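PDB 4N0H: glutamyl-tRNA(Gln) amidotransferase subunit B, mitochondrial from Saccharomyces cerevisiae, which forms the GatB-type subunit of a mitochondrial amidotransferase, built round a GatB/GatE catalytic-domain fold and assembled with a partner called subunit F. Local coordinates for residues 69-74 with 109-114. Sequence-based numbering, arbitrary orientation.
Sequences LFAMKL and RPFARG
Phe111 reaches from a bulged strand to helix 65-78 and lays one face of its ring over the methyl group of Ala71, a compact example of how an aromatic side chain can help join a sheet to a helix. The Ala71 CB lies 3.8 Å from the centroid of the Phe111 ring and 15° off the ring normal, a CH-pi contact over the face, displaced a little toward the CE1 side of the rim. With only a methyl group at Ala71, the ring also comes close to the helix backbone: CE1 of Phe111 is 3.6 Å from the carbonyl O of Ala71. That oxygen accepts a hydrogen bond from the hydroxyl of Ser75, one turn further along.

Met72 meets a different part of the same ring. CG of Met72 lies in the ring plane at the edge, 4.0 Å from CZ of Phe111, and the two side chains cross at about a right angle. Face and edge are thus met by consecutive helix residues. Phe111 gets there because its CG stands anti to the backbone N (chi1 -174°), with CB already directed at the helix. No hydrogen bond links the two segments, whose nearest CA atoms, those of Ala71 and Phe111, are 7.6 Å apart; the side chains that meet are apolar, and all three residues are buried.

Phe111 belongs to a classic beta bulge: with Ala112 it faces Leu138 of the adjoining strand 130-142. Ile140 of that strand touches both Ala71 and Phe111, while Met72 also packs on Val300 and Ile301 of helix 298-306, and Leu69 and Lys73 pack on Val304 of the same helix. Helix 65-78 lies between helix 298-306 and the mixed sheet, with Phe111 of strand 102-120 among the residues through which the sheet meets it.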
# COMPACT_ATOMS: atom_id res chain seq x y z
N LEU B 69 -4.98 -1.07 24.16
CA LEU B 69 -5.32 -1.04 25.58
C LEU B 69 -4.39 -1.95 26.37
O LEU B 69 -3.87 -1.56 27.42
CB LEU B 69 -6.78 -1.46 25.78
CG LEU B 69 -7.27 -1.55 27.23
CD1 LEU B 69 -7.30 -0.17 27.87
CD2 LEU B 69 -8.65 -2.20 27.29
N PHE B 70 -4.18 -3.16 25.86
CA PHE B 70 -3.32 -4.13 26.51
C PHE B 70 -1.90 -3.60 26.59
O PHE B 70 -1.25 -3.69 27.63
CB PHE B 70 -3.34 -5.48 25.77
CG PHE B 70 -4.55 -6.33 26.07
CD1 PHE B 70 -5.70 -5.78 26.61
CD2 PHE B 70 -4.52 -7.70 25.82
CE1 PHE B 70 -6.81 -6.57 26.88
CE2 PHE B 70 -5.63 -8.50 26.09
CZ PHE B 70 -6.77 -7.93 26.62
N ALA B 71 -1.42 -3.02 25.49
CA ALA B 71 -0.07 -2.45 25.48
C ALA B 71 0.06 -1.26 26.45
O ALA B 71 1.12 -1.04 27.03
CB ALA B 71 0.34 -2.06 24.08
N MET B 72 -1.02 -0.50 26.59
CA MET B 72 -1.04 0.59 27.57
C MET B 72 -0.86 0.08 29.00
O MET B 72 -0.04 0.60 29.75
CB MET B 72 -2.36 1.37 27.47
CG MET B 72 -2.25 2.64 26.63
SD MET B 72 -1.05 3.77 27.35
CE MET B 72 -1.30 5.20 26.32
N LYS B 73 -1.61 -0.96 29.35
CA LYS B 73 -1.55 -1.52 30.70
C LYS B 73 -0.15 -2.02 31.03
O LYS B 73 0.36 -1.80 32.13
CB LYS B 73 -2.59 -2.63 30.88
CG LYS B 73 -4.02 -2.17 30.65
CD LYS B 73 -5.03 -3.30 30.85
CE LYS B 73 -5.20 -3.63 32.32
NZ LYS B 73 -6.17 -4.75 32.53
N LEU B 74 0.49 -2.66 30.06
CA LEU B 74 1.85 -3.16 30.26
C LEU B 74 2.85 -2.01 30.41
O LEU B 74 3.71 -2.06 31.28
CB LEU B 74 2.27 -4.08 29.11
CG LEU B 74 3.68 -4.64 29.26
CD1 LEU B 74 3.82 -5.44 30.56
CD2 LEU B 74 4.05 -5.48 28.05
N ARG B 109 9.35 2.91 15.10
CA ARG B 109 8.69 3.65 16.17
C ARG B 109 7.87 2.73 17.07
O ARG B 109 6.69 2.51 16.83
CB ARG B 109 7.79 4.75 15.59
CG ARG B 109 8.52 5.73 14.67
CD ARG B 109 7.70 6.99 14.47
NE ARG B 109 7.35 7.62 15.75
CZ ARG B 109 8.14 8.47 16.39
NH1 ARG B 109 9.32 8.81 15.88
NH2 ARG B 109 7.75 8.99 17.55
N PRO B 110 8.51 2.18 18.11
CA PRO B 110 7.87 1.24 19.03
C PRO B 110 6.80 1.92 19.88
O PRO B 110 6.81 3.15 20.03
CB PRO B 110 9.04 0.75 19.90
CG PRO B 110 10.05 1.85 19.83
CD PRO B 110 9.93 2.41 18.44
N PHE B 111 5.88 1.12 20.42
CA PHE B 111 4.78 1.63 21.23
C PHE B 111 5.27 2.40 22.47
O PHE B 111 4.72 3.44 22.81
CB PHE B 111 3.85 0.49 21.66
CG PHE B 111 2.61 0.97 22.38
CD1 PHE B 111 2.57 1.02 23.77
CD2 PHE B 111 1.49 1.38 21.67
CE1 PHE B 111 1.44 1.46 24.44
CE2 PHE B 111 0.35 1.82 22.33
CZ PHE B 111 0.32 1.87 23.71
N ALA B 112 6.29 1.86 23.13
CA ALA B 112 6.83 2.48 24.34
C ALA B 112 8.33 2.24 24.47
O ALA B 112 8.88 1.31 23.88
CB ALA B 112 6.11 1.97 25.58
N ARG B 113 8.98 3.09 25.25
CA ARG B 113 10.40 2.93 25.53
C ARG B 113 10.67 3.15 27.01
O ARG B 113 9.88 3.78 27.72
CB ARG B 113 11.23 3.90 24.69
CG ARG B 113 11.33 3.52 23.21
CD ARG B 113 12.04 4.60 22.40
NE ARG B 113 11.14 5.68 22.01
CZ ARG B 113 11.55 6.90 21.65
NH1 ARG B 113 12.84 7.20 21.65
NH2 ARG B 113 10.66 7.82 21.30
N GLY B 114 11.79 2.61 27.49
CA GLY B 114 12.15 2.74 28.89
C GLY B 114 11.31 1.84 29.76
O GLY B 114 10.64 0.93 29.28